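Side-chain contacts in putative TetR-family transcriptional regulator (Bordetella parapertussis 12822, PDB 3CCY), which probably binds DNA at cis-regulatory sequences as a dimeric repressor of transcription, as TetR-family proteins generally do: residues Met26-Gly31 with Ser105-Val110; Lys96-Ile101 with Gly165-Thr170; Met161-Met166 with Glu187-Leu192; Tyr171-Ala176 with Asp183-Arg188. All coordinates share one frame; numbering follows the deposited sequence. Where two conformers were deposited one is given.

Contact 1 of 4, residues Met26-Gly31 with Ser105-Val110; sequences MFARQG and SRDRHV
A salt bridge beside a small apolar patch joins R29 and A28, at the C-terminal end of helix 15-29, to D107 and V110 on helix 87-115, so this is an interface between the N-terminal DNA-binding region and the C-terminal domain. R29 grips D107 end-on, and both terminal nitrogens converge on one oxygen: NH1 of R29 lies 2.8 Å from OD1 of D107 and NH2 of R29 lies 3.0 Å from the same OD1. The two come from the same face of the carboxylate, NH1 from well above its plane and NH2 closer to it on the syn side. Neither bond is straight, with N-H...O angles of 138° and 132°, and the guanidinium and carboxylate planes are turned 44° apart; a straighter but weak bond runs from NH2 of R29 to OD2 of D107. The bend of the arginine at chi2 brings the guanidinium edge-on past CB of A28 and across to the aspartate. Beside the salt bridge, CB of A28 rests 4.0 Å from CG1 of V110 and 3.9 Å from the carbonyl O of D107. A water bridges the helices, donating to O of A28 (2.7 Å) and accepting from NH1 of R106, in the guanidinium plane; NH2 of R106 is held by O of Y171. The side chain of D107 also touches A24 and A25 of helix 15-29. Such a seam between the first helix and the long helix of the C-terminal domain is characteristic of the TetR fold, where the helix-turn-helix region meets the regulatory core.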
# COMPACT_ATOMS: atom_id res chain seq x y z
N MSE A 26 12.86 11.22 8.29
CA MSE A 26 13.03 10.14 9.27
C MSE A 26 11.78 9.28 9.48
O MSE A 26 11.88 8.05 9.52
CB MSE A 26 13.55 10.69 10.58
CG MSE A 26 15.06 10.88 10.55
SE MSE A 26 15.78 11.59 12.18
CE MSE A 26 15.15 13.42 12.00
N PHE A 27 10.62 9.93 9.61
CA PHE A 27 9.35 9.21 9.75
C PHE A 27 9.10 8.25 8.59
O PHE A 27 8.40 7.24 8.74
CB PHE A 27 8.16 10.19 9.83
CG PHE A 27 8.13 11.07 11.07
CD1 PHE A 27 8.91 10.79 12.19
CD2 PHE A 27 7.27 12.15 11.12
CE1 PHE A 27 8.86 11.61 13.32
CE2 PHE A 27 7.20 12.97 12.24
CZ PHE A 27 8.00 12.69 13.34
N ALA A 28 9.63 8.61 7.41
CA ALA A 28 9.45 7.82 6.18
C ALA A 28 10.48 6.69 5.99
O ALA A 28 10.16 5.71 5.32
CB ALA A 28 9.41 8.74 4.94
N ARG A 29 11.68 6.81 6.56
CA ARG A 29 12.62 5.67 6.60
C ARG A 29 12.27 4.71 7.75
O ARG A 29 11.66 3.67 7.51
CB ARG A 29 14.10 6.09 6.72
CG ARG A 29 14.56 7.30 5.92
CD ARG A 29 14.47 7.09 4.41
NE ARG A 29 14.73 8.35 3.70
CZ ARG A 29 13.81 9.28 3.45
NH1 ARG A 29 12.55 9.10 3.84
NH2 ARG A 29 14.15 10.39 2.80
N GLN A 30 12.64 5.08 8.98
CA GLN A 30 12.44 4.22 10.16
C GLN A 30 11.04 4.26 10.78
O GLN A 30 10.66 3.33 11.51
CB GLN A 30 13.48 4.48 11.26
CG GLN A 30 13.60 5.92 11.73
CD GLN A 30 14.82 6.62 11.16
OE1 GLN A 30 15.07 6.58 9.95
NE2 GLN A 30 15.59 7.27 12.03
N GLY A 31 10.28 5.32 10.50
CA GLY A 31 8.92 5.45 11.02
C GLY A 31 8.79 6.40 12.19
O GLY A 31 9.78 6.93 12.71
N SER A 105 7.39 15.42 -3.51
CA SER A 105 7.16 15.37 -2.07
C SER A 105 7.07 13.94 -1.52
O SER A 105 6.20 13.65 -0.71
CB SER A 105 5.85 16.10 -1.73
OG SER A 105 6.06 17.49 -1.66
N ARG A 106 7.98 13.07 -1.96
CA ARG A 106 7.93 11.65 -1.61
C ARG A 106 7.80 11.39 -0.09
O ARG A 106 6.89 10.66 0.35
CB ARG A 106 9.15 10.90 -2.16
CG ARG A 106 8.97 9.38 -2.00
CD ARG A 106 10.15 8.53 -2.48
NE ARG A 106 9.81 7.12 -2.25
CZ ARG A 106 10.01 6.50 -1.09
NH1 ARG A 106 10.58 7.14 -0.07
NH2 ARG A 106 9.64 5.23 -0.93
N ASP A 107 8.70 11.98 0.69
CA ASP A 107 8.70 11.81 2.13
C ASP A 107 7.36 12.12 2.79
O ASP A 107 6.85 11.31 3.56
CB ASP A 107 9.79 12.67 2.78
CG ASP A 107 11.17 12.16 2.51
OD1 ASP A 107 11.32 10.97 2.14
OD2 ASP A 107 12.12 12.96 2.66
N ARG A 108 6.84 13.33 2.55
CA ARG A 108 5.56 13.75 3.14
C ARG A 108 4.41 12.86 2.60
O ARG A 108 3.49 12.54 3.33
CB ARG A 108 5.28 15.24 2.89
CG ARG A 108 6.06 16.25 3.81
CD ARG A 108 5.71 17.68 3.41
NE ARG A 108 6.51 18.76 4.02
CZ ARG A 108 7.79 19.02 3.76
NH1 ARG A 108 8.41 20.03 4.36
NH2 ARG A 108 8.49 18.26 2.92
N HIS A 109 4.52 12.44 1.34
CA HIS A 109 3.56 11.50 0.72
C HIS A 109 3.55 10.15 1.46
O HIS A 109 2.52 9.69 1.95
CB HIS A 109 3.96 11.32 -0.75
CG HIS A 109 2.86 10.83 -1.65
ND1 HIS A 109 2.66 9.48 -1.90
CD2 HIS A 109 1.95 11.50 -2.39
CE1 HIS A 109 1.65 9.36 -2.76
NE2 HIS A 109 1.21 10.57 -3.08
N VAL A 110 4.72 9.52 1.55
CA VAL A 110 4.85 8.27 2.30
C VAL A 110 4.26 8.43 3.72
O VAL A 110 3.47 7.58 4.16
CB VAL A 110 6.33 7.78 2.37
CG1 VAL A 110 6.46 6.55 3.28
CG2 VAL A 110 6.87 7.48 0.98
O HOH W 1 10.99 5.71 2.70

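Contact 2 of 4, residues Lys96-Ile101 with Gly165-Thr170; sequences KLFLEI and GMINWT
I167 swings CG1 between its backbone N and carbonyl carbon (chi1 57°) and then extends it (chi2 162°), which aims CD1 at F98, whose CG lies anti to the carbonyl carbon. The contact is helix-on-helix packing inside the all-helical C-terminal domain of the TetR fold, joining helix 87-115 to the end of helix 153-168. CD1 of I167 comes to the edge of the phenyl ring, close to its plane, 3.5 Å from CD2 of F98, and also lies 4.1 Å from CB of F98. The aliphatic tip therefore meets a rim carbon and the root of the same side chain, leaving the ring to reach L73 and C77 of helix 58-81 and L134 and V138 of helix 122-145. The next residue, L99, brings CD2 to within 4.1 Å of OG1 of T170, while its side chain also touches L185 of helix 182-195. All four touching residues are buried, and the hydroxyl in this apolar setting is satisfied within its own segment. The adjacent M166 packs against M166 of the second subunit. OG1 of T170 donates to O of I167 at a short 2.5 Å, 21° out of the carbonyl plane.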
# COMPACT_ATOMS: atom_id res chain seq x y z
N LYS A 96 -1.89 12.38 -12.93
CA LYS A 96 -0.58 13.01 -13.19
C LYS A 96 -0.24 13.90 -12.00
O LYS A 96 0.91 13.94 -11.58
CB LYS A 96 -0.66 13.88 -14.43
CG LYS A 96 -0.56 13.13 -15.73
CD LYS A 96 -0.46 14.11 -16.94
CE LYS A 96 -0.29 13.21 -18.19
NZ LYS A 96 -0.05 13.96 -19.39
N LEU A 97 -1.23 14.59 -11.44
CA LEU A 97 -1.00 15.41 -10.23
C LEU A 97 -0.50 14.58 -9.04
O LEU A 97 0.48 14.95 -8.38
CB LEU A 97 -2.26 16.19 -9.84
CG LEU A 97 -2.31 16.84 -8.47
CD1 LEU A 97 -1.34 18.02 -8.48
CD2 LEU A 97 -3.74 17.31 -8.12
N PHE A 98 -1.18 13.46 -8.78
CA PHE A 98 -0.80 12.63 -7.62
C PHE A 98 0.62 12.12 -7.76
O PHE A 98 1.41 12.14 -6.80
CB PHE A 98 -1.82 11.50 -7.34
CG PHE A 98 -3.20 12.00 -6.93
CD1 PHE A 98 -3.43 13.35 -6.71
CD2 PHE A 98 -4.25 11.13 -6.73
CE1 PHE A 98 -4.69 13.80 -6.33
CE2 PHE A 98 -5.52 11.60 -6.34
CZ PHE A 98 -5.73 12.91 -6.13
N LEU A 99 0.99 11.71 -8.97
CA LEU A 99 2.33 11.20 -9.20
C LEU A 99 3.38 12.29 -9.24
O LEU A 99 4.53 12.06 -8.89
CB LEU A 99 2.39 10.29 -10.44
CG LEU A 99 1.61 8.98 -10.25
CD1 LEU A 99 1.74 8.13 -11.49
CD2 LEU A 99 2.09 8.16 -9.03
N GLU A 100 2.98 13.50 -9.64
CA GLU A 100 3.86 14.64 -9.57
C GLU A 100 4.23 14.95 -8.09
O GLU A 100 5.41 15.20 -7.76
CB GLU A 100 3.20 15.85 -10.26
CG GLU A 100 3.97 17.15 -10.14
CD GLU A 100 3.07 18.37 -10.06
OE1 GLU A 100 2.10 18.52 -10.86
OE2 GLU A 100 3.33 19.22 -9.18
N ILE A 101 3.22 14.94 -7.23
CA ILE A 101 3.39 15.16 -5.80
C ILE A 101 4.30 14.10 -5.14
O ILE A 101 5.13 14.43 -4.28
CB ILE A 101 2.01 15.42 -5.15
CG1 ILE A 101 1.46 16.75 -5.71
CG2 ILE A 101 2.11 15.44 -3.62
CD1 ILE A 101 0.07 17.13 -5.23
N GLY A 165 -5.15 1.95 -4.84
CA GLY A 165 -4.11 0.92 -4.67
C GLY A 165 -3.01 0.97 -5.71
O GLY A 165 -1.84 0.91 -5.34
N MSE A 166 -3.37 1.02 -7.00
CA MSE A 166 -2.35 1.13 -8.05
C MSE A 166 -1.40 2.26 -7.84
O MSE A 166 -0.19 2.10 -7.99
CB MSE A 166 -2.95 1.41 -9.43
CG MSE A 166 -3.82 0.36 -9.95
SE MSE A 166 -4.25 0.88 -11.84
CE MSE A 166 -6.04 0.67 -11.76
N ILE A 167 -1.96 3.46 -7.59
CA ILE A 167 -1.11 4.64 -7.41
C ILE A 167 -0.51 4.81 -6.02
O ILE A 167 0.59 5.29 -5.91
CB ILE A 167 -1.81 5.99 -7.83
CG1 ILE A 167 -3.13 6.26 -7.10
CG2 ILE A 167 -1.99 6.07 -9.34
CD1 ILE A 167 -3.47 7.77 -7.23
N ASN A 168 -1.22 4.44 -4.95
CA ASN A 168 -0.70 4.58 -3.58
C ASN A 168 0.40 3.57 -3.26
O ASN A 168 1.27 3.85 -2.42
CB ASN A 168 -1.81 4.48 -2.50
CG ASN A 168 -2.73 5.69 -2.50
OD1 ASN A 168 -2.50 6.64 -3.23
ND2 ASN A 168 -3.78 5.67 -1.68
N TRP A 169 0.38 2.40 -3.91
CA TRP A 169 1.42 1.37 -3.69
C TRP A 169 2.77 1.73 -4.30
O TRP A 169 3.77 1.08 -3.99
CB TRP A 169 0.97 -0.00 -4.26
CG TRP A 169 1.75 -1.19 -3.80
CD1 TRP A 169 2.50 -2.06 -4.57
CD2 TRP A 169 1.90 -1.62 -2.46
NE1 TRP A 169 3.07 -3.01 -3.78
CE2 TRP A 169 2.71 -2.77 -2.48
CE3 TRP A 169 1.40 -1.15 -1.24
CZ2 TRP A 169 3.05 -3.46 -1.32
CZ3 TRP A 169 1.73 -1.86 -0.09
CH2 TRP A 169 2.56 -2.98 -0.14
N THR A 170 2.80 2.75 -5.15
CA THR A 170 4.02 3.16 -5.87
C THR A 170 5.21 3.47 -4.96
O THR A 170 6.35 3.21 -5.32
CB THR A 170 3.78 4.35 -6.84
OG1 THR A 170 3.12 5.43 -6.16
CG2 THR A 170 2.87 3.86 -8.04

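Contact 3 of 4, residues Met161-Met166 with Glu187-Leu192; sequences MLFFGM and ERTVQL
T189 meets F163 and M166 through one methyl group, CG2, in a buried contact between helix 153-168 and helix 182-195. Along the second segment, E187 comes first and turns its carboxylate to K96 of helix 87-115 in a salt bridge, while R188 reaches D159 of the second subunit through NE. T189 follows and carries the contact. Its CG2 stands anti to the backbone N (chi1 of OG1 -59°) and points across to the other helix, 3.9 Å from SE of M166, a selenomethionine, and 4.0 Å from CE1 of F163. The phenylalanine, with CG anti to its backbone N (chi1 170°), crosses the threonine at about a right angle, and the T189 methyl approaches its ring obliquely; M166 runs past T189 in the opposite direction. OG1 of T189 takes no part, being bonded to O of L185 one turn earlier. V190 faces L92 and V95 of helix 87-115, and L192 turns to Y197 and L200 and to D159 of the second subunit. F163 is further enclosed by F91 and V95 of helix 87-115 and by F193, so helices 153-168 and 182-195 lie against helix 87-115, and F163 also reaches V138 of helix 122-145.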
# COMPACT_ATOMS: atom_id res chain seq x y z
N MSE A 161 -11.24 2.40 -4.90
CA MSE A 161 -10.19 1.97 -3.99
C MSE A 161 -9.19 1.02 -4.71
O MSE A 161 -8.03 0.99 -4.37
CB MSE A 161 -10.79 1.32 -2.73
CG MSE A 161 -11.67 2.24 -1.89
SE MSE A 161 -10.83 3.98 -1.60
CE MSE A 161 -9.56 3.35 -0.30
N LEU A 162 -9.65 0.29 -5.73
CA LEU A 162 -8.72 -0.54 -6.51
C LEU A 162 -7.79 0.36 -7.31
O LEU A 162 -6.58 0.14 -7.34
CB LEU A 162 -9.46 -1.49 -7.42
CG LEU A 162 -10.14 -2.65 -6.67
CD1 LEU A 162 -11.15 -3.39 -7.57
CD2 LEU A 162 -9.09 -3.67 -6.02
N PHE A 163 -8.36 1.40 -7.90
CA PHE A 163 -7.57 2.42 -8.50
C PHE A 163 -6.54 3.06 -7.54
O PHE A 163 -5.37 3.15 -7.91
CB PHE A 163 -8.42 3.52 -9.12
CG PHE A 163 -7.60 4.69 -9.52
CD1 PHE A 163 -6.83 4.63 -10.69
CD2 PHE A 163 -7.45 5.78 -8.67
CE1 PHE A 163 -5.99 5.68 -11.04
CE2 PHE A 163 -6.59 6.81 -9.02
CZ PHE A 163 -5.88 6.74 -10.20
N PHE A 164 -6.98 3.57 -6.39
CA PHE A 164 -6.04 4.12 -5.38
C PHE A 164 -4.87 3.22 -5.01
O PHE A 164 -3.74 3.67 -4.85
CB PHE A 164 -6.75 4.61 -4.12
CG PHE A 164 -7.20 6.05 -4.24
CD1 PHE A 164 -6.26 7.07 -4.34
CD2 PHE A 164 -8.55 6.37 -4.35
CE1 PHE A 164 -6.66 8.42 -4.49
CE2 PHE A 164 -8.95 7.71 -4.51
CZ PHE A 164 -8.01 8.72 -4.57
N GLY A 165 -5.15 1.95 -4.84
CA GLY A 165 -4.11 0.92 -4.67
C GLY A 165 -3.01 0.97 -5.71
O GLY A 165 -1.84 0.91 -5.34
N MSE A 166 -3.37 1.02 -7.00
CA MSE A 166 -2.35 1.13 -8.05
C MSE A 166 -1.40 2.26 -7.84
O MSE A 166 -0.19 2.10 -7.99
CB MSE A 166 -2.95 1.41 -9.43
CG MSE A 166 -3.82 0.36 -9.95
SE MSE A 166 -4.25 0.88 -11.84
CE MSE A 166 -6.04 0.67 -11.76
N GLU A 187 0.13 8.13 -17.38
CA GLU A 187 -0.51 7.75 -18.67
C GLU A 187 -0.75 6.27 -18.79
O GLU A 187 -1.83 5.83 -19.23
CB GLU A 187 0.28 8.28 -19.86
CG GLU A 187 0.24 9.81 -19.85
CD GLU A 187 1.02 10.51 -20.94
OE1 GLU A 187 2.01 9.92 -21.44
OE2 GLU A 187 0.66 11.68 -21.26
N ARG A 188 0.27 5.49 -18.41
CA ARG A 188 0.19 4.04 -18.35
C ARG A 188 -0.89 3.55 -17.38
O ARG A 188 -1.68 2.68 -17.73
CB ARG A 188 1.51 3.46 -17.85
CG ARG A 188 1.59 1.88 -17.98
CD ARG A 188 1.70 1.53 -19.42
NE ARG A 188 2.07 0.13 -19.66
CZ ARG A 188 2.39 -0.33 -20.87
NH1 ARG A 188 2.40 0.51 -21.90
NH2 ARG A 188 2.69 -1.60 -21.05
N THR A 189 -0.85 4.04 -16.14
CA THR A 189 -1.87 3.74 -15.11
C THR A 189 -3.32 3.98 -15.62
O THR A 189 -4.21 3.13 -15.49
CB THR A 189 -1.61 4.58 -13.86
OG1 THR A 189 -0.30 4.26 -13.38
CG2 THR A 189 -2.66 4.32 -12.76
N VAL A 190 -3.53 5.12 -16.23
CA VAL A 190 -4.84 5.43 -16.81
C VAL A 190 -5.22 4.56 -18.01
O VAL A 190 -6.37 4.09 -18.07
CB VAL A 190 -4.91 6.93 -17.19
CG1 VAL A 190 -6.20 7.25 -17.95
CG2 VAL A 190 -4.82 7.77 -15.93
N GLN A 191 -4.30 4.36 -18.96
CA GLN A 191 -4.59 3.46 -20.10
C GLN A 191 -4.99 2.05 -19.57
O GLN A 191 -5.97 1.45 -20.03
CB GLN A 191 -3.34 3.35 -21.06
CG GLN A 191 -3.00 4.68 -21.84
CD GLN A 191 -1.51 4.75 -22.35
OE1 GLN A 191 -0.75 3.74 -22.31
NE2 GLN A 191 -1.10 5.96 -22.82
N LEU A 192 -4.21 1.51 -18.63
CA LEU A 192 -4.47 0.19 -18.07
C LEU A 192 -5.83 0.15 -17.37
O LEU A 192 -6.67 -0.74 -17.65
CB LEU A 192 -3.36 -0.21 -17.08
CG LEU A 192 -1.96 -0.58 -17.60
CD1 LEU A 192 -0.93 -0.44 -16.46
CD2 LEU A 192 -1.94 -2.02 -18.13

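Contact 4 of 4, residues Tyr171-Ala176 with Asp183-Arg188; sequences YTWYKA and DALAER
L185 of helix 182-195 rests its two methyls against Y174 and W173, on the segment that follows helix 153-168 within the all-helical TetR-type C-terminal domain. The leucine starts with CB directed at that segment and CG anti to its backbone N (chi1 175°), which points the fork at the two aromatic side chains. At the fork the branches divide. CD1 goes to the indole of W173, 4.0 Å from CH2 at the far end of the six-membered ring, and approaches it obliquely. CD2 goes to the phenol of Y174 and sits squarely over one face: it is 3.5 Å from the ring centroid and only 2° off the ring normal, a CH-pi contact in which the six ring carbons lie at nearly equal distances. The opposite face of that ring is met near its rim by the backbone N of A176, so the tyrosine is sandwiched between the leucine and its own chain. Y174 has CG anti to its backbone N, and its OH is tied to O of V180, which fixes the far end of the ring; its carbonyl O accepts from OH of Y102. CB of Y174 also lies over the indole face of W173, offset toward its rim, so the two aromatic residues also pack on each other. The same leucine touches T170 and V158 of the second subunit, the former in its own chain, while W173 packs on M161 of that subunit. CD2 of L185 lies 3.7 Å from both CG and CD1 of Y174.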
# COMPACT_ATOMS: atom_id res chain seq x y z
N TYR A 171 4.94 3.99 -3.79
CA TYR A 171 6.03 4.31 -2.86
C TYR A 171 6.88 3.08 -2.56
O TYR A 171 8.07 3.21 -2.23
CB TYR A 171 5.50 4.99 -1.59
CG TYR A 171 4.95 4.07 -0.53
CD1 TYR A 171 5.77 3.62 0.52
CD2 TYR A 171 3.63 3.69 -0.53
CE1 TYR A 171 5.27 2.77 1.49
CE2 TYR A 171 3.12 2.83 0.46
CZ TYR A 171 3.94 2.40 1.44
OH TYR A 171 3.41 1.56 2.39
N THR A 172 6.31 1.89 -2.68
CA THR A 172 7.07 0.68 -2.31
C THR A 172 8.04 0.22 -3.41
O THR A 172 8.91 -0.61 -3.15
CB THR A 172 6.15 -0.55 -1.98
OG1 THR A 172 5.43 -0.97 -3.16
CG2 THR A 172 5.16 -0.18 -0.88
N TRP A 173 7.87 0.71 -4.64
CA TRP A 173 8.62 0.12 -5.77
C TRP A 173 9.12 1.15 -6.79
O TRP A 173 10.15 0.93 -7.47
CB TRP A 173 7.76 -0.93 -6.50
CG TRP A 173 6.49 -0.40 -7.20
CD1 TRP A 173 5.20 -0.34 -6.69
CD2 TRP A 173 6.40 0.08 -8.55
NE1 TRP A 173 4.33 0.18 -7.64
CE2 TRP A 173 5.04 0.42 -8.80
CE3 TRP A 173 7.35 0.26 -9.59
CZ2 TRP A 173 4.62 0.94 -10.01
CZ3 TRP A 173 6.91 0.77 -10.80
CH2 TRP A 173 5.55 1.10 -11.00
N TYR A 174 8.38 2.24 -6.93
CA TYR A 174 8.62 3.19 -8.04
C TYR A 174 9.62 4.27 -7.71
O TYR A 174 9.54 4.91 -6.66
CB TYR A 174 7.30 3.81 -8.50
CG TYR A 174 7.48 4.90 -9.51
CD1 TYR A 174 7.91 4.60 -10.80
CD2 TYR A 174 7.24 6.25 -9.17
CE1 TYR A 174 8.09 5.61 -11.77
CE2 TYR A 174 7.44 7.27 -10.10
CZ TYR A 174 7.86 6.94 -11.40
OH TYR A 174 8.06 7.93 -12.32
N LYS A 175 10.59 4.47 -8.61
CA LYS A 175 11.57 5.56 -8.45
C LYS A 175 11.33 6.63 -9.52
O LYS A 175 11.45 6.36 -10.72
CB LYS A 175 12.99 5.00 -8.49
CG LYS A 175 13.47 4.20 -7.22
CD LYS A 175 12.41 3.36 -6.48
CE LYS A 175 13.05 2.20 -5.62
NZ LYS A 175 12.10 1.53 -4.63
N ALA A 176 10.96 7.83 -9.07
CA ALA A 176 10.56 8.90 -9.96
C ALA A 176 11.68 9.46 -10.88
O ALA A 176 11.38 10.21 -11.85
CB ALA A 176 9.91 10.04 -9.16
N ASP A 183 4.94 11.38 -15.42
CA ASP A 183 3.89 11.53 -16.44
C ASP A 183 3.66 10.23 -17.24
O ASP A 183 2.53 9.87 -17.48
CB ASP A 183 4.16 12.67 -17.43
CG ASP A 183 3.35 13.92 -17.13
OD1 ASP A 183 2.94 14.16 -15.93
OD2 ASP A 183 3.14 14.66 -18.11
N ALA A 184 4.73 9.58 -17.67
CA ALA A 184 4.65 8.26 -18.33
C ALA A 184 3.93 7.23 -17.44
O ALA A 184 3.06 6.48 -17.89
CB ALA A 184 6.07 7.76 -18.76
N LEU A 185 4.26 7.21 -16.15
CA LEU A 185 3.62 6.23 -15.25
C LEU A 185 2.10 6.52 -15.16
O LEU A 185 1.27 5.59 -15.15
CB LEU A 185 4.31 6.22 -13.87
CG LEU A 185 3.64 5.33 -12.82
CD1 LEU A 185 3.70 3.87 -13.28
CD2 LEU A 185 4.34 5.47 -11.43
N ALA A 186 1.75 7.80 -15.08
CA ALA A 186 0.37 8.24 -14.95
C ALA A 186 -0.42 7.84 -16.19
O ALA A 186 -1.51 7.27 -16.05
CB ALA A 186 0.27 9.82 -14.75
N GLU A 187 0.13 8.13 -17.38
CA GLU A 187 -0.51 7.75 -18.67
C GLU A 187 -0.75 6.27 -18.79
O GLU A 187 -1.83 5.83 -19.23
CB GLU A 187 0.28 8.28 -19.86
CG GLU A 187 0.24 9.81 -19.85
CD GLU A 187 1.02 10.51 -20.94
OE1 GLU A 187 2.01 9.92 -21.44
OE2 GLU A 187 0.66 11.68 -21.26
N ARG A 188 0.27 5.49 -18.41
CA ARG A 188 0.19 4.04 -18.35
C ARG A 188 -0.89 3.55 -17.38
O ARG A 188 -1.68 2.68 -17.73
CB ARG A 188 1.51 3.46 -17.85
CG ARG A 188 1.59 1.88 -17.98
CD ARG A 188 1.70 1.53 -19.42
NE ARG A 188 2.07 0.13 -19.66
CZ ARG A 188 2.39 -0.33 -20.87
NH1 ARG A 188 2.40 0.51 -21.90
NH2 ARG A 188 2.69 -1.60 -21.05

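In the fold
Contacts 2, 3 and 4 are buried and mainly apolar, drawn from helices 87-115, 153-168 and 182-195 and the loop between the last two: contacts 2 and 3 both use helix 153-168, sharing G165 and M166, and contacts 3 and 4 both use helix 182-195, sharing E187 and R188. Each also reaches the second subunit. Contact 1 differs in place and chemistry: partly buried, it links the N-terminal region to helix 87-115 through charge and a water, where the others rely on methyls and rings. Charge returns only at their margins, where K96 of contact 2 pairs with E187. R106 joins contact 1 to contact 4 through Y171, and H109 packs on F98 and I101 of contact 2.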